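Local coordinates for protein acyl-CoA dehydrogenase FadE3 (Mycobacterium smegmatis, PDB 4IV6) that belongs to the acyl-CoA dehydrogenase family of flavoproteins and binds dihydroflavine-adenine dinucleotide in pockets to which neighbouring subunits contribute, at residues Lys155-Asn160 with Leu201-Tyr206; Phe195-Asp200 with Glu210-Asn215; Arg121-Leu126 with Arg162-Val167. One frame throughout, in Å; residues are numbered along the deposited sequence.

Contact 1: Lys155-Asn160 with Leu201-Tyr206; sequences KTWISN and LPKLGY. With FDA (dihydroflavine-adenine dinucleotide), chain D.
W157 lies between the flavin of FDA and L201, and its side chain can be followed outward along this sandwich. Its CB already touches the flavin, 3.5 Å from FDA C9A. CG sits anti to the carbonyl carbon, 3.7 Å from FDA C9, and from there the indole spreads across the dimethyl end of the flavin. CD2 and CE3 each come within about 3.7 Å of the methyl C8M, which is offset toward the rim of that ring face. CE2 faces C8M as well. The opposite face takes the methyl CD1 of L201 in a CH-pi contact, 4.0 Å from the centroid of the six-membered ring and 20° off its normal. CZ3 meets L201 CB, and K203 CG reaches the same corner near the ring plane. CH2, at the tip, also faces L201 CB. Y344 of the second subunit meets W157 edge-to-face.

The backbone turns at W157. W157 and I158 both face C212 on the neighbouring strand, as in a G1 beta bulge of the middle beta domain of the acyl-CoA dehydrogenase fold. Beyond the bulge, S159 binds the flavin twice. Its backbone N donates to FDA O4 (2.9 Å, 161°), while FDA N5 donates to S159 OG at a more bent 131°. S159 OG lies beside the backbone N, and it is also hydrogen-bonded to S211 OG.

A water bridges S159 OG and Y206 OH, lying in the plane of the Y206 ring at its edge. Y206 CD2 touches the flavin methyl C7M, which K203 CD meets at 3.6 Å. The K203 chain bends at chi3, and NZ is hydrogen-bonded to V209 O and also to Y206 O, which it meets from above the carbonyl plane.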
loop_
_atom_site.group_PDB
_atom_site.type_symbol
_atom_site.label_atom_id
_atom_site.label_comp_id
_atom_site.label_asym_id
_atom_site.label_seq_id
_atom_site.Cartn_x
_atom_site.Cartn_y
_atom_site.Cartn_z
ATOM N N LYS B 155 -35.251 -1.657 11.524
ATOM C CA LYS B 155 -33.945 -1.024 11.274
ATOM C C LYS B 155 -32.932 -1.743 12.153
ATOM O O LYS B 155 -33.295 -2.397 13.118
ATOM C CB LYS B 155 -33.976 0.455 11.637
ATOM C CG LYS B 155 -34.953 1.326 10.849
ATOM C CD LYS B 155 -34.656 1.350 9.359
ATOM C CE LYS B 155 -35.453 2.418 8.636
ATOM N NZ LYS B 155 -35.252 2.323 7.173
ATOM N N THR B 156 -31.658 -1.643 11.823
ATOM C CA THR B 156 -30.651 -2.171 12.707
ATOM C C THR B 156 -29.378 -1.347 12.657
ATOM O O THR B 156 -29.225 -0.470 11.796
ATOM C CB THR B 156 -30.364 -3.637 12.429
ATOM O OG1 THR B 156 -29.699 -4.211 13.560
ATOM C CG2 THR B 156 -29.512 -3.816 11.163
ATOM N N TRP B 157 -28.499 -1.627 13.613
ATOM C CA TRP B 157 -27.286 -0.848 13.874
ATOM C C TRP B 157 -27.585 0.602 14.192
ATOM O O TRP B 157 -26.787 1.484 13.868
ATOM C CB TRP B 157 -26.294 -0.918 12.680
ATOM C CG TRP B 157 -25.628 -2.214 12.514
ATOM C CD1 TRP B 157 -25.685 -3.037 11.411
ATOM C CD2 TRP B 157 -24.758 -2.861 13.450
ATOM N NE1 TRP B 157 -24.926 -4.160 11.623
ATOM C CE2 TRP B 157 -24.336 -4.071 12.862
ATOM C CE3 TRP B 157 -24.304 -2.542 14.733
ATOM C CZ2 TRP B 157 -23.504 -4.968 13.531
ATOM C CZ3 TRP B 157 -23.461 -3.424 15.396
ATOM C CH2 TRP B 157 -23.066 -4.618 14.792
ATOM N N ILE B 158 -28.695 0.878 14.862
ATOM C CA ILE B 158 -29.040 2.265 15.126
ATOM C C ILE B 158 -28.385 2.730 16.421
ATOM O O ILE B 158 -28.739 2.281 17.512
ATOM C CB ILE B 158 -30.563 2.493 15.127
ATOM C CG1 ILE B 158 -31.179 2.015 13.791
ATOM C CG2 ILE B 158 -30.882 3.972 15.403
ATOM C CD1 ILE B 158 -30.421 2.482 12.544
ATOM N N SER B 159 -27.402 3.619 16.283
ATOM C CA SER B 159 -26.640 4.093 17.426
ATOM C C SER B 159 -27.474 4.998 18.331
ATOM O O SER B 159 -28.302 5.786 17.875
ATOM C CB SER B 159 -25.392 4.838 16.963
ATOM O OG SER B 159 -24.534 3.942 16.252
ATOM N N ASN B 160 -27.217 4.879 19.625
ATOM C CA ASN B 160 -27.892 5.660 20.642
ATOM C C ASN B 160 -29.421 5.540 20.608
ATOM O O ASN B 160 -30.125 6.430 21.084
ATOM C CB ASN B 160 -27.500 7.123 20.534
ATOM C CG ASN B 160 -26.012 7.331 20.420
ATOM O OD1 ASN B 160 -25.283 7.244 21.396
ATOM N ND2 ASN B 160 -25.573 7.690 19.237
ATOM N N LEU B 201 -26.453 -4.501 20.175
ATOM C CA LEU B 201 -25.723 -5.427 19.343
ATOM C C LEU B 201 -24.257 -5.496 19.811
ATOM O O LEU B 201 -23.627 -4.482 19.960
ATOM C CB LEU B 201 -25.863 -5.001 17.885
ATOM C CG LEU B 201 -27.326 -4.887 17.410
ATOM C CD1 LEU B 201 -27.413 -4.256 16.035
ATOM C CD2 LEU B 201 -28.044 -6.226 17.406
ATOM N N PRO B 202 -23.718 -6.693 20.064
ATOM C CA PRO B 202 -22.333 -6.730 20.527
ATOM C C PRO B 202 -21.312 -6.435 19.420
ATOM O O PRO B 202 -21.434 -6.932 18.281
ATOM C CB PRO B 202 -22.176 -8.136 21.097
ATOM C CG PRO B 202 -23.201 -8.932 20.405
ATOM C CD PRO B 202 -24.376 -8.002 20.194
ATOM N N LYS B 203 -20.332 -5.601 19.769
ATOM C CA LYS B 203 -19.467 -4.902 18.799
ATOM C C LYS B 203 -17.979 -5.079 19.134
ATOM O O LYS B 203 -17.610 -5.209 20.291
ATOM C CB LYS B 203 -19.712 -3.382 18.871
ATOM C CG LYS B 203 -21.067 -2.913 18.537
ATOM C CD LYS B 203 -21.166 -1.406 18.552
ATOM C CE LYS B 203 -21.504 -0.875 19.945
ATOM N NZ LYS B 203 -21.877 0.557 19.798
ATOM N N LEU B 204 -17.128 -4.961 18.115
ATOM C CA LEU B 204 -15.672 -5.020 18.271
ATOM C C LEU B 204 -15.119 -3.828 19.068
ATOM O O LEU B 204 -14.204 -3.980 19.881
ATOM C CB LEU B 204 -15.026 -5.044 16.887
ATOM C CG LEU B 204 -13.532 -4.853 16.798
ATOM C CD1 LEU B 204 -12.792 -5.960 17.524
ATOM C CD2 LEU B 204 -13.142 -4.812 15.334
ATOM N N GLY B 205 -15.665 -2.648 18.785
ATOM C CA GLY B 205 -15.284 -1.386 19.453
ATOM C C GLY B 205 -16.518 -0.488 19.526
ATOM O O GLY B 205 -17.654 -0.982 19.505
ATOM N N TYR B 206 -16.300 0.820 19.661
ATOM C CA TYR B 206 -17.407 1.760 19.797
ATOM C C TYR B 206 -18.217 1.366 21.027
ATOM O O TYR B 206 -19.427 1.423 21.007
ATOM C CB TYR B 206 -18.297 1.709 18.539
ATOM C CG TYR B 206 -19.235 2.894 18.301
ATOM C CD1 TYR B 206 -19.338 3.969 19.202
ATOM C CD2 TYR B 206 -20.028 2.932 17.181
ATOM C CE1 TYR B 206 -20.231 5.023 18.966
ATOM C CE2 TYR B 206 -20.898 3.975 16.926
ATOM C CZ TYR B 206 -20.990 5.020 17.802
ATOM O OH TYR B 206 -21.860 6.056 17.517
HETATM P PA FDA D . -23.874 -3.904 2.751
HETATM O O1A FDA D . -24.605 -2.786 2.052
HETATM O O2A FDA D . -24.534 -5.241 2.948
HETATM O O5B FDA D . -22.475 -4.113 2.000
HETATM C C5B FDA D . -21.598 -5.232 2.265
HETATM C C4B FDA D . -20.313 -5.066 1.436
HETATM O O4B FDA D . -20.611 -4.881 0.038
HETATM C C3B FDA D . -19.533 -3.830 1.829
HETATM O O3B FDA D . -18.132 -4.049 1.554
HETATM C C2B FDA D . -20.122 -2.777 0.916
HETATM O O2B FDA D . -19.286 -1.645 0.697
HETATM C C1B FDA D . -20.239 -3.573 -0.363
HETATM N N9A FDA D . -21.234 -3.016 -1.319
HETATM C C8A FDA D . -22.576 -3.045 -1.163
HETATM N N7A FDA D . -23.182 -2.498 -2.236
HETATM C C5A FDA D . -22.200 -2.105 -3.083
HETATM C C6A FDA D . -22.129 -1.458 -4.382
HETATM N N6A FDA D . -23.258 -1.111 -5.003
HETATM N N1A FDA D . -20.929 -1.205 -4.950
HETATM C C2A FDA D . -19.793 -1.583 -4.341
HETATM N N3A FDA D . -19.771 -2.184 -3.130
HETATM C C4A FDA D . -20.922 -2.474 -2.489
HETATM N N1 FDA D . -26.877 3.090 10.446
HETATM C C2 FDA D . -27.836 3.951 10.778
HETATM O O2 FDA D . -28.801 4.105 10.005
HETATM N N3 FDA D . -27.796 4.659 11.920
HETATM C C4 FDA D . -26.824 4.560 12.826
HETATM O O4 FDA D . -26.852 5.226 13.896
HETATM C C4X FDA D . -25.705 3.646 12.520
HETATM N N5 FDA D . -24.674 3.432 13.363
HETATM C C5X FDA D . -23.933 2.301 13.240
HETATM C C6 FDA D . -23.153 1.823 14.299
HETATM C C7 FDA D . -22.360 0.683 14.165
HETATM C C7M FDA D . -21.553 0.161 15.326
HETATM C C8 FDA D . -22.323 0.004 12.931
HETATM C C8M FDA D . -21.492 -1.234 12.683
HETATM C C9 FDA D . -23.102 0.473 11.885
HETATM C C9A FDA D . -23.922 1.603 12.029
HETATM N N10 FDA D . -24.727 2.023 10.949
HETATM C C10 FDA D . -25.808 2.878 11.259
HETATM C "C1'" FDA D . -24.952 1.053 9.871
HETATM C "C2'" FDA D . -23.971 1.373 8.764
HETATM O "O2'" FDA D . -24.273 2.627 8.152
HETATM C "C3'" FDA D . -24.012 0.236 7.742
HETATM O "O3'" FDA D . -23.300 -0.868 8.291
HETATM C "C4'" FDA D . -23.399 0.600 6.411
HETATM O "O4'" FDA D . -24.405 1.355 5.716
HETATM C "C5'" FDA D . -23.085 -0.646 5.562
HETATM O "O5'" FDA D . -24.236 -1.460 5.522
HETATM P P FDA D . -24.246 -3.041 5.429
HETATM O O1P FDA D . -25.708 -3.361 5.191
HETATM O O2P FDA D . -23.564 -3.612 6.624
HETATM O O3P FDA D . -23.324 -3.314 4.133
HETATM O O HOH W 1 -22.789 6.225 14.971
#

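Contact 2: Phe195-Asp200 with Glu210-Asn215; sequences FDVSRD and ESCELN
Strands 195-200 and 211-216 form an antiparallel beta hairpin in the middle beta domain of the acyl-CoA dehydrogenase fold. The pairing is regular at one end. D196 and N215 are a hydrogen-bonded pair: D196 N donates to N215 O at 2.9 Å, and N215 N returns a bond to D196 O. Both donors lie in the plane of the carbonyl they meet. The next bond is S198 N to E213 O, 2.7 Å long and nearly along the C=O axis. Further on the strands loosen, and E213 N reaches R199 O only in a weak bond.

The polar side chains form a chain of their own. N215 ND2 gives one bond to S198 OG (2.9 Å, 174°) and another to E213 OE1, both in its amide plane. The second uses the anti lone pair of OE1. S198 OG donates a hydrogen bond to D196 OD2, so it accepts once and donates once. These bonds fix the rotation of the N215 amide.

V197 and L214 turn to the face that also carries C212. V197 CG1 touches C212 SG, and L214 CD1 lies 3.9 Å from F195 CE1. At the far end, D200 OD1 approaches C212 SG, but its salt bridge is to R162.

R199 forms a salt bridge with E213. Its CG takes the crowded position between N and the carbonyl carbon (chi1 73°), and the extended chain brings NH2 above the carboxylate plane, a very short 2.3 Å from E213 OE2.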
loop_
_atom_site.group_PDB
_atom_site.type_symbol
_atom_site.label_atom_id
_atom_site.label_comp_id
_atom_site.label_asym_id
_atom_site.label_seq_id
_atom_site.Cartn_x
_atom_site.Cartn_y
_atom_site.Cartn_z
ATOM N N PHE B 195 -43.123 0.751 18.833
ATOM C CA PHE B 195 -41.735 1.035 18.453
ATOM C C PHE B 195 -40.858 0.356 19.506
ATOM O O PHE B 195 -40.730 0.862 20.624
ATOM C CB PHE B 195 -41.528 2.563 18.430
ATOM C CG PHE B 195 -40.122 3.027 18.126
ATOM C CD1 PHE B 195 -39.054 2.153 17.962
ATOM C CD2 PHE B 195 -39.872 4.377 18.071
ATOM C CE1 PHE B 195 -37.780 2.620 17.718
ATOM C CE2 PHE B 195 -38.605 4.860 17.821
ATOM C CZ PHE B 195 -37.554 3.971 17.645
ATOM N N ASP B 196 -40.263 -0.771 19.147
ATOM C CA ASP B 196 -39.460 -1.551 20.072
ATOM C C ASP B 196 -37.978 -1.347 19.780
ATOM O O ASP B 196 -37.539 -1.418 18.618
ATOM C CB ASP B 196 -39.822 -3.031 19.926
ATOM C CG ASP B 196 -39.093 -3.931 20.917
ATOM O OD1 ASP B 196 -39.214 -3.774 22.119
ATOM O OD2 ASP B 196 -38.382 -4.828 20.480
ATOM N N VAL B 197 -37.224 -1.046 20.831
ATOM C CA VAL B 197 -35.764 -0.974 20.759
ATOM C C VAL B 197 -35.285 -2.289 21.336
ATOM O O VAL B 197 -35.356 -2.546 22.550
ATOM C CB VAL B 197 -35.201 0.237 21.507
ATOM C CG1 VAL B 197 -33.688 0.285 21.360
ATOM C CG2 VAL B 197 -35.800 1.499 20.932
ATOM N N SER B 198 -34.842 -3.145 20.432
ATOM C CA SER B 198 -35.035 -4.579 20.618
ATOM C C SER B 198 -33.867 -5.228 21.293
ATOM O O SER B 198 -34.082 -6.142 22.115
ATOM C CB SER B 198 -35.381 -5.310 19.289
ATOM O OG SER B 198 -36.464 -4.699 18.580
ATOM N N ARG B 199 -32.644 -4.819 20.966
ATOM C CA ARG B 199 -31.455 -5.334 21.716
ATOM C C ARG B 199 -30.177 -4.557 21.368
ATOM O O ARG B 199 -30.134 -3.955 20.293
ATOM C CB ARG B 199 -31.218 -6.816 21.414
ATOM C CG ARG B 199 -30.653 -7.079 20.028
ATOM C CD ARG B 199 -30.759 -8.532 19.644
ATOM N NE ARG B 199 -30.513 -8.724 18.225
ATOM C CZ ARG B 199 -31.382 -8.417 17.265
ATOM N NH1 ARG B 199 -32.574 -7.894 17.555
ATOM N NH2 ARG B 199 -31.053 -8.629 15.999
ATOM N N ASP B 200 -29.221 -4.511 22.289
ATOM C CA ASP B 200 -27.889 -3.922 22.058
ATOM C C ASP B 200 -27.021 -4.908 21.302
ATOM O O ASP B 200 -26.856 -6.022 21.756
ATOM C CB ASP B 200 -27.189 -3.612 23.364
ATOM C CG ASP B 200 -27.852 -2.478 24.123
ATOM O OD1 ASP B 200 -28.868 -1.930 23.621
ATOM O OD2 ASP B 200 -27.363 -2.135 25.225
ATOM N N GLU B 210 -24.701 2.288 22.834
ATOM C CA GLU B 210 -25.493 1.177 22.318
ATOM C C GLU B 210 -25.791 1.378 20.830
ATOM O O GLU B 210 -25.957 2.500 20.397
ATOM C CB GLU B 210 -26.775 0.990 23.137
ATOM C CG GLU B 210 -27.942 1.949 22.858
ATOM C CD GLU B 210 -27.797 3.358 23.433
ATOM O OE1 GLU B 210 -26.719 3.708 23.975
ATOM O OE2 GLU B 210 -28.780 4.128 23.350
ATOM N N SER B 211 -25.785 0.284 20.064
ATOM C CA SER B 211 -26.358 0.230 18.728
ATOM C C SER B 211 -27.375 -0.880 18.714
ATOM O O SER B 211 -27.085 -1.979 19.197
ATOM C CB SER B 211 -25.288 -0.013 17.674
ATOM O OG SER B 211 -24.437 1.142 17.630
ATOM N N CYS B 212 -28.551 -0.592 18.177
ATOM C CA CYS B 212 -29.711 -1.454 18.358
ATOM C C CYS B 212 -30.482 -1.838 17.105
ATOM O O CYS B 212 -30.495 -1.104 16.100
ATOM C CB CYS B 212 -30.689 -0.749 19.293
ATOM S SG CYS B 212 -29.982 -0.259 20.888
ATOM N N GLU B 213 -31.145 -2.981 17.203
ATOM C CA GLU B 213 -32.218 -3.326 16.300
ATOM C C GLU B 213 -33.530 -2.695 16.758
ATOM O O GLU B 213 -33.858 -2.730 17.940
ATOM C CB GLU B 213 -32.395 -4.831 16.176
ATOM C CG GLU B 213 -33.343 -5.219 15.047
ATOM C CD GLU B 213 -33.512 -6.731 14.938
ATOM O OE1 GLU B 213 -34.605 -7.279 15.204
ATOM O OE2 GLU B 213 -32.496 -7.372 14.651
ATOM N N LEU B 214 -34.229 -2.100 15.805
ATOM C CA LEU B 214 -35.536 -1.501 15.993
ATOM C C LEU B 214 -36.604 -2.279 15.222
ATOM O O LEU B 214 -36.430 -2.583 14.043
ATOM C CB LEU B 214 -35.577 -0.087 15.453
ATOM C CG LEU B 214 -34.437 0.878 15.766
ATOM C CD1 LEU B 214 -34.796 2.244 15.200
ATOM C CD2 LEU B 214 -34.145 0.955 17.250
ATOM N N ASN B 215 -37.742 -2.511 15.865
ATOM C CA ASN B 215 -38.868 -3.185 15.240
ATOM C C ASN B 215 -40.129 -2.373 15.429
ATOM O O ASN B 215 -40.454 -2.030 16.549
ATOM C CB ASN B 215 -39.001 -4.584 15.838
ATOM C CG ASN B 215 -37.991 -5.524 15.250
ATOM O OD1 ASN B 215 -38.159 -5.977 14.116
ATOM N ND2 ASN B 215 -36.944 -5.826 15.985
#

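Contact 3: Arg121-Leu126 with Arg162-Val167; sequences RATMAL and RRSDLV. With FDA (dihydroflavine-adenine dinucleotide), chain D.
Two backbone hydrogen bonds join these segments as parallel strands. L166 N donates to R121 O at 3.2 Å, in the carbonyl plane. T123 N donates to L166 O at 3.1 Å, nearly along the C=O axis. L166 thus bonds to residues on both sides of A122, its partner in the pairing.

Water-mediated bonds extend the join. One water accepts from R121 NE and donates to S164 OG. Another accepts from R121 N and D165 N and donates to R163 O. S164 OG also bonds to N160 O.

Apolar packing is tightest where A125 CB meets V167 CG1 at 3.5 Å. T123 CG2 and V167 CG2 lie side by side on the same face of the sheet. A122 CB meets L166 CB on the other.

Like charges also lie near each other. The R121 and R163 guanidinium planes are only 17° apart, but R163 CB, not its guanidinium, covers a face of the R121 group, 3.5 Å from NH1. R163 NH1 is paired with E210, and R121 NH2 bonds to A88 O.

The flavin meets the edge of the first strand of the middle-domain sheet. FDA N3 donates to M124 O (3.0 Å, 174°), and L126 N donates to FDA O2. A matched donor and acceptor from the backbone therefore read the N3-H and C2 carbonyl of the flavin.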
loop_
_atom_site.group_PDB
_atom_site.type_symbol
_atom_site.label_atom_id
_atom_site.label_comp_id
_atom_site.label_asym_id
_atom_site.label_seq_id
_atom_site.Cartn_x
_atom_site.Cartn_y
_atom_site.Cartn_z
ATOM N N ARG B 121 -32.358 13.757 23.173
ATOM C CA ARG B 121 -31.393 13.316 22.190
ATOM C C ARG B 121 -32.056 12.656 20.983
ATOM O O ARG B 121 -33.115 12.008 21.102
ATOM C CB ARG B 121 -30.443 12.342 22.847
ATOM C CG ARG B 121 -29.420 13.061 23.717
ATOM C CD ARG B 121 -28.596 12.089 24.505
ATOM N NE ARG B 121 -27.743 11.299 23.654
ATOM C CZ ARG B 121 -27.058 10.249 24.081
ATOM N NH1 ARG B 121 -27.111 9.894 25.366
ATOM N NH2 ARG B 121 -26.298 9.577 23.232
ATOM N N ALA B 122 -31.435 12.830 19.817
ATOM C CA ALA B 122 -31.943 12.281 18.576
ATOM C C ALA B 122 -30.887 11.454 17.886
ATOM O O ALA B 122 -29.674 11.668 18.049
ATOM C CB ALA B 122 -32.444 13.391 17.651
ATOM N N THR B 123 -31.359 10.512 17.069
ATOM C CA THR B 123 -30.464 9.726 16.240
ATOM C C THR B 123 -31.091 9.474 14.869
ATOM O O THR B 123 -32.292 9.732 14.677
ATOM C CB THR B 123 -30.104 8.417 16.927
ATOM O OG1 THR B 123 -29.073 7.739 16.187
ATOM C CG2 THR B 123 -31.341 7.506 17.037
ATOM N N MET B 124 -30.279 8.991 13.928
ATOM C CA MET B 124 -30.732 8.696 12.553
ATOM C C MET B 124 -30.970 7.215 12.370
ATOM O O MET B 124 -30.068 6.443 12.615
ATOM C CB MET B 124 -29.656 9.031 11.518
ATOM C CG MET B 124 -29.257 10.476 11.384
ATOM S SD MET B 124 -30.589 11.512 10.753
ATOM C CE MET B 124 -31.028 10.647 9.266
ATOM N N ALA B 125 -32.131 6.835 11.849
ATOM C CA ALA B 125 -32.423 5.444 11.541
ATOM C C ALA B 125 -32.669 5.201 10.048
ATOM O O ALA B 125 -33.791 5.366 9.540
ATOM C CB ALA B 125 -33.595 4.949 12.368
ATOM N N LEU B 126 -31.618 4.773 9.361
ATOM C CA LEU B 126 -31.672 4.465 7.932
ATOM C C LEU B 126 -31.489 2.971 7.682
ATOM O O LEU B 126 -32.274 2.373 6.981
ATOM C CB LEU B 126 -30.577 5.189 7.155
ATOM C CG LEU B 126 -30.386 6.699 7.244
ATOM C CD1 LEU B 126 -29.521 7.226 6.114
ATOM C CD2 LEU B 126 -31.687 7.419 7.236
ATOM N N ARG B 162 -31.528 3.732 22.323
ATOM C CA ARG B 162 -32.183 3.598 23.628
ATOM C C ARG B 162 -32.220 4.959 24.348
ATOM O O ARG B 162 -33.242 5.371 24.887
ATOM C CB ARG B 162 -31.435 2.559 24.480
ATOM C CG ARG B 162 -32.199 2.016 25.676
ATOM C CD ARG B 162 -31.519 0.828 26.379
ATOM N NE ARG B 162 -31.142 -0.285 25.473
ATOM C CZ ARG B 162 -31.985 -1.167 24.936
ATOM N NH1 ARG B 162 -33.305 -1.110 25.157
ATOM N NH2 ARG B 162 -31.516 -2.129 24.157
ATOM N N ARG B 163 -31.100 5.660 24.317
ATOM C CA ARG B 163 -30.965 6.950 25.004
ATOM C C ARG B 163 -31.622 8.098 24.214
ATOM O O ARG B 163 -31.860 9.150 24.779
ATOM C CB ARG B 163 -29.486 7.304 25.219
ATOM C CG ARG B 163 -28.590 6.344 26.033
ATOM C CD ARG B 163 -29.324 5.656 27.128
ATOM N NE ARG B 163 -28.562 4.901 28.133
ATOM C CZ ARG B 163 -27.880 3.750 27.997
ATOM N NH1 ARG B 163 -27.598 3.165 26.811
ATOM N NH2 ARG B 163 -27.400 3.206 29.116
ATOM N N SER B 164 -31.883 7.909 22.910
ATOM C CA SER B 164 -32.486 8.938 22.074
ATOM C C SER B 164 -34.003 8.788 22.013
ATOM O O SER B 164 -34.514 7.754 21.568
ATOM C CB SER B 164 -31.943 8.890 20.647
ATOM O OG SER B 164 -30.557 9.135 20.627
ATOM N N ASP B 165 -34.732 9.814 22.421
ATOM C CA ASP B 165 -36.178 9.718 22.342
ATOM C C ASP B 165 -36.816 10.398 21.124
ATOM O O ASP B 165 -38.040 10.458 21.034
ATOM C CB ASP B 165 -36.787 10.179 23.653
ATOM C CG ASP B 165 -36.607 9.129 24.756
ATOM O OD1 ASP B 165 -36.179 7.975 24.465
ATOM O OD2 ASP B 165 -36.895 9.447 25.907
ATOM N N LEU B 166 -35.992 10.876 20.191
ATOM C CA LEU B 166 -36.475 11.234 18.846
ATOM C C LEU B 166 -35.615 10.532 17.824
ATOM O O LEU B 166 -34.395 10.586 17.893
ATOM C CB LEU B 166 -36.421 12.731 18.610
ATOM C CG LEU B 166 -36.914 13.245 17.251
ATOM C CD1 LEU B 166 -38.412 13.039 17.111
ATOM C CD2 LEU B 166 -36.554 14.701 17.113
ATOM N N VAL B 167 -36.249 9.863 16.874
ATOM C CA VAL B 167 -35.526 9.109 15.851
ATOM C C VAL B 167 -35.981 9.630 14.483
ATOM O O VAL B 167 -37.180 9.699 14.202
ATOM C CB VAL B 167 -35.781 7.593 16.027
ATOM C CG1 VAL B 167 -35.137 6.796 14.894
ATOM C CG2 VAL B 167 -35.258 7.113 17.375
HETATM P PA FDA D . -23.874 -3.904 2.751
HETATM O O1A FDA D . -24.605 -2.786 2.052
HETATM O O2A FDA D . -24.534 -5.241 2.948
HETATM O O5B FDA D . -22.475 -4.113 2.000
HETATM C C5B FDA D . -21.598 -5.232 2.265
HETATM C C4B FDA D . -20.313 -5.066 1.436
HETATM O O4B FDA D . -20.611 -4.881 0.038
HETATM C C3B FDA D . -19.533 -3.830 1.829
HETATM O O3B FDA D . -18.132 -4.049 1.554
HETATM C C2B FDA D . -20.122 -2.777 0.916
HETATM O O2B FDA D . -19.286 -1.645 0.697
HETATM C C1B FDA D . -20.239 -3.573 -0.363
HETATM N N9A FDA D . -21.234 -3.016 -1.319
HETATM C C8A FDA D . -22.576 -3.045 -1.163
HETATM N N7A FDA D . -23.182 -2.498 -2.236
HETATM C C5A FDA D . -22.200 -2.105 -3.083
HETATM C C6A FDA D . -22.129 -1.458 -4.382
HETATM N N6A FDA D . -23.258 -1.111 -5.003
HETATM N N1A FDA D . -20.929 -1.205 -4.950
HETATM C C2A FDA D . -19.793 -1.583 -4.341
HETATM N N3A FDA D . -19.771 -2.184 -3.130
HETATM C C4A FDA D . -20.922 -2.474 -2.489
HETATM N N1 FDA D . -26.877 3.090 10.446
HETATM C C2 FDA D . -27.836 3.951 10.778
HETATM O O2 FDA D . -28.801 4.105 10.005
HETATM N N3 FDA D . -27.796 4.659 11.920
HETATM C C4 FDA D . -26.824 4.560 12.826
HETATM O O4 FDA D . -26.852 5.226 13.896
HETATM C C4X FDA D . -25.705 3.646 12.520
HETATM N N5 FDA D . -24.674 3.432 13.363
HETATM C C5X FDA D . -23.933 2.301 13.240
HETATM C C6 FDA D . -23.153 1.823 14.299
HETATM C C7 FDA D . -22.360 0.683 14.165
HETATM C C7M FDA D . -21.553 0.161 15.326
HETATM C C8 FDA D . -22.323 0.004 12.931
HETATM C C8M FDA D . -21.492 -1.234 12.683
HETATM C C9 FDA D . -23.102 0.473 11.885
HETATM C C9A FDA D . -23.922 1.603 12.029
HETATM N N10 FDA D . -24.727 2.023 10.949
HETATM C C10 FDA D . -25.808 2.878 11.259
HETATM C "C1'" FDA D . -24.952 1.053 9.871
HETATM C "C2'" FDA D . -23.971 1.373 8.764
HETATM O "O2'" FDA D . -24.273 2.627 8.152
HETATM C "C3'" FDA D . -24.012 0.236 7.742
HETATM O "O3'" FDA D . -23.300 -0.868 8.291
HETATM C "C4'" FDA D . -23.399 0.600 6.411
HETATM O "O4'" FDA D . -24.405 1.355 5.716
HETATM C "C5'" FDA D . -23.085 -0.646 5.562
HETATM O "O5'" FDA D . -24.236 -1.460 5.522
HETATM P P FDA D . -24.246 -3.041 5.429
HETATM O O1P FDA D . -25.708 -3.361 5.191
HETATM O O2P FDA D . -23.564 -3.612 6.624
HETATM O O3P FDA D . -23.324 -3.314 4.133
HETATM O O HOH W 2 -28.052 10.639 20.720
HETATM O O HOH W 3 -33.609 11.435 24.561
#

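From the N terminus, segment 121-126 comes first, then 155-160, 162-167, 195-200, 201-206 and 210-215. Contact 3 closes a loop of 35 residues that contains 155-160. Contact 1 opens inside that loop and closes one of 40 residues after it, so the two cross. Contact 2 opens after contact 3 has closed. It closes a short loop of 9, the hairpin connection, and its segments alternate with those of contact 1. Contacts 1 and 2 share one antiparallel sheet, where strands 148-159 and 211-216 are neighbours. Contact 3 belongs to the mixed sheet. The T123-S159 bond joins strand 122-125 to strand 148-159. Contact 2 meets the loop leading into strand 166-172. Contacts 1 and 3 both touch FDA.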